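Local coordinates for arylalkylamine N-Acetyltransferase 2 (Aedes aegypti, PDB 4FD5), which probably catalyses transfer of acyl groups from coenzyme A thioesters to the amine of arylalkylamines, for example turning dopamine into N-acetyldopamine, at residues I108-L111 with L112-N116; V22-H25 with L26-F30; K118-L121 with F122-F125. All coordinates share one frame; numbering follows the deposited sequence.

Contact 1 of 3, residues I108-L111 with L112-N116; sequences IFKL and LYEQN
In the C-terminal half of helix 103-116 of this GNAT-fold enzyme, Ile108, Lys110 and Leu111 meet residues one turn further on, Leu112, Glu114 and Gln115. The backbone is a regular alpha helix: Tyr113 N donates to Phe109 O at 2.9 Å in a nearly straight bond, and Leu112 and Glu114 use the carbonyls of Ile108 and Lys110 in the same way. On one side, Lys110 NZ and Glu114 OE2 form a salt bridge of 3.0 Å. The ammonium reaches OE2 from above the carboxylate plane, 58° out of it, after the lysine chain bends at its last torsion (chi4 67°). The other oxygen, Glu114 OE1, is hydrogen-bonded to Tyr196, so the carboxylate joins the helix to a loop as well as to its own lysine.

The apolar contacts run round the remaining sides. Ile108 and Leu112 lie side by side and point the same way, with CG2 of Ile108 3.9 Å from CD1 of Leu112; the isoleucine packs on Leu36 of helix 35-39, the leucine on Leu214 of strand 213-220. The side chains of Leu111 and Gln115 cross beside that strand, CD1 of the first 3.8 Å from CG of the second. Phe109 CE2 comes within 4.2 Å of Tyr113 CB, and both aromatic residues pack on helix 92-99.

Leu112 O takes two donors from opposite faces of its plane: Asn116 N, and Asn116 ND2 at 3.0 Å. That amide also bonds to Lys168 and Asp170. The chemistry implies a helix that is mostly hydrocarbon, including the methylene of Gln115, where it meets helices 35-39 and 92-99 and strand 213-220, with the Lys110-Glu114 pair on a separate side and its last residue, Asn116, tied to the sheet.

Contact 2 of 3, residues V22-H25 with L26-F30; sequences VIEH and LRQTF
Val22 opens by giving its carbonyl oxygen to Leu26 N at 2.9 Å, while its CG1 rests loosely near Leu26 CD1. Ile23 follows with a bond from Arg27 N to its O, and its CG2 methyl lies over one face of the Arg27 guanidinium, 3.6 Å from CZ; a branched aliphatic residue suits a flat cation because its methyl can lie on the face, leaving the edge N-H groups to acids. At that edge NH1 serves Glu24 and NH2 forms a salt bridge to Glu53 of helix 50-60.

Glu24 divides its carboxylate between two partners. OE1 accepts from Arg27 NH1 at 3.0 Å, with the carboxylate and guanidinium planes 44° apart, and OE2 takes Gln28 NE2, also at 3.0 Å, on the syn side but 34° out of the carboxylate plane. A bend at chi2 (62°) turns the acid back along the surface toward both. Helix 19-29, the first helix of the GNAT fold, thus carries its charges on one side, whereas Val22, His25 and Leu26 face strand 75-85, and Leu26 strand 129-138 too.

His25 is the buried polar residue of the row. Its NE2 is hydrogen-bonded to Ser137 OG, and one face of its ring receives Thr29 OG1, 3.1 Å from CE1. The same hydroxyl donates to His25 O at 2.9 Å from above the carbonyl plane.

Contact 3 of 3, residues K118-L121 with F122-F125; sequences KINL and FKQF
Leu121 O receives the N-H of Phe125 at 3.0 Å, a bond of the first turn of the short helix that starts at Leu121. Asn120, immediately before it, is the N-cap. Its backbone O takes Gln124 N, likewise at 3.0 Å, and its side-chain OD1 accepts Lys123 N at 3.1 Å. This capping bond is what makes asparagine apt here: the first N-H groups of a helix have no preceding turn to bond to, and a short side chain ending in a carbonyl can reach back to one of them, here that of Lys123. With CG opposite the backbone N (chi1 -174°), the amide is carried forward along the start of the helix, although Lys123 N meets OD1 from well above the plane of the C=O, 66° out of it. The partial positive charge of the helix start probably strengthens this attraction.

OD1 also lies at the edge of the Phe122 ring, near its plane, 3.8 Å from CD1, so the oxygen faces the slightly positive rim of the ring. The aliphatic part of Lys123 crosses the Asn120 amide obliquely, its CB 3.7 Å from CG.

Leu121 is the buried residue of the turn and touches Ile130, Lys168 and Cys218 on three strands of the sheet. Phe125 joins it on that side, reaching Val166 and Val220, a bulky aromatic fitted to cover the strands. The two meet loosely, Leu121 CG lying 4.3 Å from Phe125 CE2, and Phe125 CD2 approaches Leu121 O obliquely at 3.4 Å.

Overall arrangement
All three contacts are local, formed within or at the start of a helix round the central sheet. Contacts 1 and 2 are partly buried, their centres about 23 Å apart; contact 3 is a surface contact, its centre about 19 Å from the chain's centre and on the opposite side of it from contact 2. Contact 1 holds the end of helix 103-116 and contact 3 starts the next helix, and an asparagine works at each. Contacts 1 and 3 share strand 213-220 as neighbour, contacts 2 and 3 strand 129-138. The partly buried helices combine apolar packing with acid-base pairs, whereas the surface turn is fixed by an N-cap, with Leu121 as its buried residue.

Contact 1 of 3, residues I108-L111 with L112-N116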
ATOM      1  N   ILE A 108       4.409  13.100   1.054  1.00 20.23           N
ATOM      2  CA  ILE A 108       4.338  11.644   0.843  1.00 20.28           C
ATOM      3  C   ILE A 108       4.343  11.263  -0.652  1.00 21.67           C
ATOM      4  O   ILE A 108       5.148  10.427  -1.109  1.00 19.07           O
ATOM      5  CB  ILE A 108       3.088  11.065   1.522  1.00 21.31           C
ATOM      6  CG1 ILE A 108       3.177  11.270   3.037  1.00 22.53           C
ATOM      7  CG2 ILE A 108       2.923   9.580   1.170  1.00 23.08           C
ATOM      8  CD1 ILE A 108       1.869  11.020   3.758  1.00 22.58           C
ATOM      9  N   PHE A 109       3.445  11.887  -1.410  1.00 20.44           N
ATOM     10  CA  PHE A 109       3.364  11.639  -2.847  1.00 24.72           C
ATOM     11  C   PHE A 109       4.735  11.826  -3.506  1.00 24.36           C
ATOM     12  O   PHE A 109       5.184  10.991  -4.292  1.00 23.42           O
ATOM     13  CB  PHE A 109       2.325  12.568  -3.495  1.00 26.93           C
ATOM     14  CG  PHE A 109       2.085  12.293  -4.965  1.00 31.23           C
ATOM     15  CD1 PHE A 109       0.951  11.601  -5.385  1.00 36.59           C
ATOM     16  CD2 PHE A 109       2.993  12.717  -5.924  1.00 35.18           C
ATOM     17  CE1 PHE A 109       0.729  11.345  -6.736  1.00 40.69           C
ATOM     18  CE2 PHE A 109       2.777  12.463  -7.275  1.00 38.76           C
ATOM     19  CZ  PHE A 109       1.647  11.776  -7.679  1.00 40.11           C
ATOM     20  N   LYS A 110       5.394  12.928  -3.170  1.00 22.50           N
ATOM     21  CA  LYS A 110       6.697  13.259  -3.718  1.00 23.38           C
ATOM     22  C   LYS A 110       7.745  12.193  -3.423  1.00 22.21           C
ATOM     23  O   LYS A 110       8.477  11.783  -4.327  1.00 23.64           O
ATOM     24  CB  LYS A 110       7.159  14.623  -3.198  1.00 24.70           C
ATOM     25  CG  LYS A 110       8.446  15.134  -3.813  1.00 27.04           C
ATOM     26  CD  LYS A 110       8.717  16.580  -3.370  1.00 28.89           C
ATOM     27  CE  LYS A 110      10.211  16.890  -3.324  1.00 35.43           C
ATOM     28  NZ  LYS A 110      10.863  16.890  -4.666  1.00 39.14           N
ATOM     29  N   LEU A 111       7.826  11.735  -2.173  1.00 20.72           N
ATOM     30  CA  LEU A 111       8.816  10.703  -1.865  1.00 19.56           C
ATOM     31  C   LEU A 111       8.564   9.444  -2.698  1.00 20.40           C
ATOM     32  O   LEU A 111       9.494   8.869  -3.297  1.00 18.27           O
ATOM     33  CB  LEU A 111       8.813  10.362  -0.382  1.00 19.16           C
ATOM     34  CG  LEU A 111       9.668   9.152   0.013  1.00 18.35           C
ATOM     35  CD1 LEU A 111      11.155   9.337  -0.356  1.00 20.12           C
ATOM     36  CD2 LEU A 111       9.496   8.874   1.497  1.00 20.10           C
ATOM     37  N   LEU A 112       7.305   9.019  -2.751  1.00 19.47           N
ATOM     38  CA  LEU A 112       7.016   7.777  -3.483  1.00 20.07           C
ATOM     39  C   LEU A 112       7.284   7.924  -4.992  1.00 22.26           C
ATOM     40  O   LEU A 112       7.864   7.029  -5.631  1.00 20.95           O
ATOM     41  CB  LEU A 112       5.590   7.307  -3.206  1.00 20.54           C
ATOM     42  CG  LEU A 112       5.287   7.038  -1.736  1.00 23.97           C
ATOM     43  CD1 LEU A 112       3.787   6.952  -1.531  1.00 26.10           C
ATOM     44  CD2 LEU A 112       5.987   5.766  -1.275  1.00 26.48           C
ATOM     45  N   TYR A 113       6.896   9.061  -5.560  1.00 19.87           N
ATOM     46  CA  TYR A 113       7.196   9.348  -6.971  1.00 21.84           C
ATOM     47  C   TYR A 113       8.702   9.319  -7.271  1.00 23.14           C
ATOM     48  O   TYR A 113       9.178   8.658  -8.209  1.00 21.94           O
ATOM     49  CB  TYR A 113       6.597  10.710  -7.337  1.00 26.85           C
ATOM     50  CG  TYR A 113       6.998  11.208  -8.702  1.00 28.97           C
ATOM     51  CD1 TYR A 113       6.368  10.735  -9.848  1.00 34.55           C
ATOM     52  CD2 TYR A 113       8.004  12.158  -8.843  1.00 30.79           C
ATOM     53  CE1 TYR A 113       6.736  11.187 -11.093  1.00 37.03           C
ATOM     54  CE2 TYR A 113       8.380  12.613 -10.083  1.00 33.29           C
ATOM     55  CZ  TYR A 113       7.742  12.122 -11.205  1.00 38.29           C
ATOM     56  OH  TYR A 113       8.122  12.582 -12.445  1.00 43.44           O
ATOM     57  N   GLU A 114       9.451  10.031  -6.446  1.00 22.30           N
ATOM     58  CA  GLU A 114      10.893  10.109  -6.601  1.00 24.82           C
ATOM     59  C   GLU A 114      11.544   8.744  -6.538  1.00 22.36           C
ATOM     60  O   GLU A 114      12.417   8.433  -7.349  1.00 22.78           O
ATOM     61  CB  GLU A 114      11.494  10.966  -5.508  1.00 27.24           C
ATOM     62  CG  GLU A 114      11.187  12.416  -5.630  1.00 28.30           C
ATOM     63  CD  GLU A 114      11.862  13.188  -4.524  1.00 32.24           C
ATOM     64  OE1 GLU A 114      11.886  12.679  -3.375  1.00 28.37           O
ATOM     65  OE2 GLU A 114      12.386  14.279  -4.809  1.00 36.63           O
ATOM     66  N   GLN A 115      11.144   7.926  -5.572  1.00 19.82           N
ATOM     67  CA  GLN A 115      11.796   6.630  -5.452  1.00 21.92           C
ATOM     68  C   GLN A 115      11.431   5.746  -6.635  1.00 22.35           C
ATOM     69  O   GLN A 115      12.284   5.024  -7.165  1.00 22.52           O
ATOM     70  CB  GLN A 115      11.460   5.960  -4.122  1.00 22.63           C
ATOM     71  CG  GLN A 115      12.090   6.672  -2.938  1.00 20.56           C
ATOM     72  CD  GLN A 115      13.602   6.632  -3.002  1.00 25.47           C
ATOM     73  OE1 GLN A 115      14.200   5.559  -2.973  1.00 25.92           O
ATOM     74  NE2 GLN A 115      14.225   7.799  -3.115  1.00 26.10           N
ATOM     75  N   ASN A 116      10.178   5.831  -7.069  1.00 20.92           N
ATOM     76  CA  ASN A 116       9.754   5.049  -8.231  1.00 23.62           C
ATOM     77  C   ASN A 116      10.457   5.424  -9.537  1.00 23.55           C
ATOM     78  O   ASN A 116      10.525   4.605 -10.458  1.00 22.52           O
ATOM     79  CB  ASN A 116       8.236   5.085  -8.394  1.00 22.76           C
ATOM     80  CG  ASN A 116       7.555   3.992  -7.606  1.00 23.90           C
ATOM     81  OD1 ASN A 116       7.607   2.824  -7.989  1.00 24.78           O
ATOM     82  ND2 ASN A 116       6.924   4.358  -6.493  1.00 21.11           N
TER

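Contact 2 of 3, residues V22-H25 with L26-F30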
ATOM      1  N   VAL A  22     -15.003  -1.200   4.159  1.00 16.66           N
ATOM      2  CA  VAL A  22     -13.549  -1.302   4.049  1.00 16.01           C
ATOM      3  C   VAL A  22     -12.936   0.064   4.359  1.00 16.83           C
ATOM      4  O   VAL A  22     -11.973   0.175   5.126  1.00 15.48           O
ATOM      5  CB  VAL A  22     -13.121  -1.871   2.674  1.00 15.32           C
ATOM      6  CG1 VAL A  22     -11.619  -1.626   2.408  1.00 16.47           C
ATOM      7  CG2 VAL A  22     -13.466  -3.352   2.570  1.00 17.03           C
ATOM      8  N   ILE A  23     -13.534   1.125   3.824  1.00 16.38           N
ATOM      9  CA  ILE A  23     -12.955   2.428   4.036  1.00 17.82           C
ATOM     10  C   ILE A  23     -13.048   2.818   5.514  1.00 16.68           C
ATOM     11  O   ILE A  23     -12.106   3.370   6.075  1.00 17.48           O
ATOM     12  CB  ILE A  23     -13.569   3.467   3.087  1.00 18.06           C
ATOM     13  CG1 ILE A  23     -13.102   3.161   1.659  1.00 21.66           C
ATOM     14  CG2 ILE A  23     -13.158   4.877   3.521  1.00 20.58           C
ATOM     15  CD1 ILE A  23     -13.846   3.893   0.575  1.00 23.40           C
ATOM     16  N   GLU A  24     -14.167   2.469   6.157  1.00 17.06           N
ATOM     17  CA  GLU A  24     -14.300   2.688   7.590  1.00 19.24           C
ATOM     18  C   GLU A  24     -13.210   1.917   8.353  1.00 19.05           C
ATOM     19  O   GLU A  24     -12.572   2.482   9.247  1.00 18.32           O
ATOM     20  CB  GLU A  24     -15.702   2.304   8.074  1.00 21.73           C
ATOM     21  CG  GLU A  24     -15.948   2.543   9.559  1.00 22.85           C
ATOM     22  CD  GLU A  24     -15.838   4.008   9.990  1.00 26.05           C
ATOM     23  OE1 GLU A  24     -15.878   4.925   9.143  1.00 28.63           O
ATOM     24  OE2 GLU A  24     -15.707   4.236  11.212  1.00 29.72           O
ATOM     25  N   HIS A  25     -12.966   0.660   7.972  1.00 19.05           N
ATOM     26  CA  HIS A  25     -11.893  -0.122   8.611  1.00 19.11           C
ATOM     27  C   HIS A  25     -10.608   0.687   8.504  1.00 18.61           C
ATOM     28  O   HIS A  25      -9.888   0.861   9.503  1.00 18.32           O
ATOM     29  CB  HIS A  25     -11.749  -1.516   7.975  1.00 16.19           C
ATOM     30  CG  HIS A  25     -10.401  -2.168   8.181  1.00 18.51           C
ATOM     31  ND1 HIS A  25     -10.095  -2.942   9.284  1.00 21.46           N
ATOM     32  CD2 HIS A  25      -9.287  -2.173   7.406  1.00 19.18           C
ATOM     33  CE1 HIS A  25      -8.847  -3.388   9.180  1.00 13.62           C
ATOM     34  NE2 HIS A  25      -8.339  -2.936   8.051  1.00 19.23           N
ATOM     35  N   LEU A  26     -10.340   1.233   7.316  1.00 17.41           N
ATOM     36  CA  LEU A  26      -9.082   1.958   7.134  1.00 16.46           C
ATOM     37  C   LEU A  26      -9.065   3.190   8.048  1.00 19.68           C
ATOM     38  O   LEU A  26      -8.082   3.430   8.770  1.00 19.73           O
ATOM     39  CB  LEU A  26      -8.839   2.307   5.654  1.00 16.15           C
ATOM     40  CG  LEU A  26      -8.666   1.075   4.745  1.00 16.64           C
ATOM     41  CD1 LEU A  26      -8.602   1.441   3.262  1.00 18.67           C
ATOM     42  CD2 LEU A  26      -7.424   0.258   5.146  1.00 17.76           C
ATOM     43  N   ARG A  27     -10.180   3.924   8.084  1.00 19.03           N
ATOM     44  CA  ARG A  27     -10.227   5.133   8.892  1.00 20.88           C
ATOM     45  C   ARG A  27      -9.912   4.790  10.319  1.00 22.41           C
ATOM     46  O   ARG A  27      -9.279   5.573  11.025  1.00 23.54           O
ATOM     47  CB  ARG A  27     -11.615   5.756   8.874  1.00 21.24           C
ATOM     48  CG  ARG A  27     -11.971   6.432   7.597  1.00 22.19           C
ATOM     49  CD  ARG A  27     -13.220   7.293   7.795  1.00 23.03           C
ATOM     50  NE  ARG A  27     -13.747   7.724   6.510  1.00 26.69           N
ATOM     51  CZ  ARG A  27     -14.746   7.119   5.870  1.00 27.49           C
ATOM     52  NH1 ARG A  27     -15.350   6.059   6.406  1.00 25.43           N
ATOM     53  NH2 ARG A  27     -15.153   7.581   4.694  1.00 30.60           N
ATOM     54  N   GLN A  28     -10.367   3.620  10.749  1.00 22.12           N
ATOM     55  CA  GLN A  28     -10.321   3.327  12.165  1.00 24.96           C
ATOM     56  C   GLN A  28      -9.008   2.686  12.518  1.00 24.39           C
ATOM     57  O   GLN A  28      -8.532   2.831  13.648  1.00 28.75           O
ATOM     58  CB  GLN A  28     -11.473   2.417  12.588  1.00 26.21           C
ATOM     59  CG  GLN A  28     -12.837   3.085  12.557  1.00 27.31           C
ATOM     60  CD  GLN A  28     -12.976   4.190  13.589  1.00 28.68           C
ATOM     61  OE1 GLN A  28     -12.343   4.155  14.651  1.00 33.55           O
ATOM     62  NE2 GLN A  28     -13.802   5.181  13.279  1.00 29.80           N
ATOM     63  N   THR A  29      -8.399   1.986  11.563  1.00 23.63           N
ATOM     64  CA  THR A  29      -7.311   1.113  11.986  1.00 23.10           C
ATOM     65  C   THR A  29      -6.000   1.391  11.291  1.00 24.35           C
ATOM     66  O   THR A  29      -4.934   1.022  11.801  1.00 23.08           O
ATOM     67  CB  THR A  29      -7.648  -0.399  11.825  1.00 23.93           C
ATOM     68  OG1 THR A  29      -7.702  -0.738  10.437  1.00 26.72           O
ATOM     69  CG2 THR A  29      -8.964  -0.746  12.475  1.00 26.39           C
ATOM     70  N   PHE A  30      -6.070   2.046  10.137  1.00 20.21           N
ATOM     71  CA  PHE A  30      -4.916   2.081   9.262  1.00 19.12           C
ATOM     72  C   PHE A  30      -4.350   3.463   8.987  1.00 18.63           C
ATOM     73  O   PHE A  30      -3.172   3.693   9.194  1.00 19.85           O
ATOM     74  CB  PHE A  30      -5.209   1.383   7.935  1.00 20.46           C
ATOM     75  CG  PHE A  30      -4.041   1.381   7.001  1.00 18.07           C
ATOM     76  CD1 PHE A  30      -3.030   0.433   7.139  1.00 19.89           C
ATOM     77  CD2 PHE A  30      -3.930   2.335   6.001  1.00 17.39           C
ATOM     78  CE1 PHE A  30      -1.946   0.428   6.295  1.00 19.03           C
ATOM     79  CE2 PHE A  30      -2.842   2.332   5.145  1.00 19.86           C
ATOM     80  CZ  PHE A  30      -1.841   1.377   5.293  1.00 21.02           C
TER

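Contact 3 of 3, residues K118-L121 with F122-F125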
ATOM      1  N   LYS A 118      13.534   5.555  -9.883  1.00 21.92           N
ATOM      2  CA  LYS A 118      14.873   4.985  -9.875  1.00 22.91           C
ATOM      3  C   LYS A 118      14.904   3.559 -10.400  1.00 24.70           C
ATOM      4  O   LYS A 118      15.970   2.974 -10.574  1.00 26.29           O
ATOM      5  CB  LYS A 118      15.458   5.050  -8.469  1.00 27.45           C
ATOM      6  CG  LYS A 118      15.507   6.469  -7.932  1.00 27.22           C
ATOM      7  CD  LYS A 118      15.984   6.508  -6.501  1.00 32.51           C
ATOM      8  CE  LYS A 118      17.300   5.761  -6.352  1.00 35.48           C
ATOM      9  NZ  LYS A 118      17.983   6.077  -5.055  1.00 39.62           N
ATOM     10  N   ILE A 119      13.721   3.008 -10.641  1.00 23.93           N
ATOM     11  CA  ILE A 119      13.603   1.669 -11.204  1.00 25.49           C
ATOM     12  C   ILE A 119      12.520   1.633 -12.279  1.00 24.28           C
ATOM     13  O   ILE A 119      11.627   2.469 -12.300  1.00 23.75           O
ATOM     14  CB  ILE A 119      13.261   0.615 -10.121  1.00 27.84           C
ATOM     15  CG1 ILE A 119      11.920   0.950  -9.455  1.00 26.21           C
ATOM     16  CG2 ILE A 119      14.399   0.481  -9.108  1.00 29.11           C
ATOM     17  CD1 ILE A 119      11.564   0.054  -8.284  1.00 26.30           C
ATOM     18  N   ASN A 120      12.603   0.650 -13.168  1.00 26.07           N
ATOM     19  CA  ASN A 120      11.549   0.422 -14.154  1.00 25.85           C
ATOM     20  C   ASN A 120      11.288  -1.076 -14.212  1.00 25.91           C
ATOM     21  O   ASN A 120      12.007  -1.816 -14.879  1.00 23.78           O
ATOM     22  CB  ASN A 120      11.970   0.957 -15.520  1.00 28.24           C
ATOM     23  CG  ASN A 120      10.858   0.877 -16.550  1.00 30.95           C
ATOM     24  OD1 ASN A 120       9.896   0.127 -16.388  1.00 25.64           O
ATOM     25  ND2 ASN A 120      10.989   1.653 -17.622  1.00 33.07           N
ATOM     26  N   LEU A 121      10.270  -1.532 -13.489  1.00 22.59           N
ATOM     27  CA  LEU A 121      10.034  -2.968 -13.390  1.00 22.04           C
ATOM     28  C   LEU A 121       9.428  -3.511 -14.672  1.00 22.16           C
ATOM     29  O   LEU A 121       9.608  -4.693 -14.998  1.00 24.03           O
ATOM     30  CB  LEU A 121       9.137  -3.295 -12.194  1.00 23.23           C
ATOM     31  CG  LEU A 121       9.833  -3.325 -10.822  1.00 26.22           C
ATOM     32  CD1 LEU A 121      10.826  -2.201 -10.669  1.00 29.60           C
ATOM     33  CD2 LEU A 121       8.801  -3.299  -9.686  1.00 23.92           C
ATOM     34  N   PHE A 122       8.712  -2.651 -15.395  1.00 20.38           N
ATOM     35  CA  PHE A 122       8.105  -3.071 -16.657  1.00 24.05           C
ATOM     36  C   PHE A 122       9.200  -3.501 -17.619  1.00 25.92           C
ATOM     37  O   PHE A 122       9.096  -4.530 -18.282  1.00 27.79           O
ATOM     38  CB  PHE A 122       7.273  -1.946 -17.267  1.00 23.16           C
ATOM     39  CG  PHE A 122       6.104  -1.534 -16.417  1.00 23.27           C
ATOM     40  CD1 PHE A 122       6.165  -0.390 -15.641  1.00 23.60           C
ATOM     41  CD2 PHE A 122       4.947  -2.304 -16.383  1.00 21.50           C
ATOM     42  CE1 PHE A 122       5.092  -0.011 -14.857  1.00 24.27           C
ATOM     43  CE2 PHE A 122       3.877  -1.933 -15.600  1.00 22.48           C
ATOM     44  CZ  PHE A 122       3.944  -0.782 -14.835  1.00 22.29           C
ATOM     45  N   LYS A 123      10.258  -2.705 -17.683  1.00 25.51           N
ATOM     46  CA  LYS A 123      11.385  -3.039 -18.533  1.00 26.95           C
ATOM     47  C   LYS A 123      12.169  -4.221 -17.987  1.00 28.27           C
ATOM     48  O   LYS A 123      12.505  -5.152 -18.720  1.00 29.31           O
ATOM     49  CB  LYS A 123      12.302  -1.828 -18.685  1.00 28.82           C
ATOM     50  CG  LYS A 123      11.940  -0.902 -19.841  1.00 36.74           C
ATOM     51  CD  LYS A 123      10.497  -0.398 -19.761  1.00 35.38           C
ATOM     52  CE  LYS A 123      10.173   0.562 -20.896  1.00 40.36           C
ATOM     53  NZ  LYS A 123       9.044   1.446 -20.503  1.00 42.71           N
ATOM     54  N   GLN A 124      12.450  -4.195 -16.692  1.00 25.95           N
ATOM     55  CA  GLN A 124      13.259  -5.241 -16.077  1.00 23.66           C
ATOM     56  C   GLN A 124      12.683  -6.627 -16.309  1.00 27.49           C
ATOM     57  O   GLN A 124      13.430  -7.570 -16.557  1.00 28.33           O
ATOM     58  CB  GLN A 124      13.450  -4.986 -14.576  1.00 28.06           C
ATOM     59  CG  GLN A 124      14.428  -5.941 -13.911  1.00 31.02           C
ATOM     60  CD  GLN A 124      14.776  -5.530 -12.489  1.00 33.07           C
ATOM     61  OE1 GLN A 124      14.569  -4.383 -12.093  1.00 39.09           O
ATOM     62  NE2 GLN A 124      15.310  -6.469 -11.717  1.00 36.54           N
ATOM     63  N   PHE A 125      11.358  -6.747 -16.242  1.00 25.65           N
ATOM     64  CA  PHE A 125      10.727  -8.059 -16.360  1.00 26.28           C
ATOM     65  C   PHE A 125       9.940  -8.255 -17.654  1.00 26.97           C
ATOM     66  O   PHE A 125       9.292  -9.282 -17.834  1.00 29.44           O
ATOM     67  CB  PHE A 125       9.851  -8.345 -15.140  1.00 26.61           C
ATOM     68  CG  PHE A 125      10.606  -8.321 -13.846  1.00 27.71           C
ATOM     69  CD1 PHE A 125      11.553  -9.298 -13.559  1.00 27.84           C
ATOM     70  CD2 PHE A 125      10.386  -7.315 -12.922  1.00 25.95           C
ATOM     71  CE1 PHE A 125      12.264  -9.277 -12.376  1.00 28.57           C
ATOM     72  CE2 PHE A 125      11.088  -7.292 -11.728  1.00 27.19           C
ATOM     73  CZ  PHE A 125      12.031  -8.276 -11.455  1.00 28.25           C
TER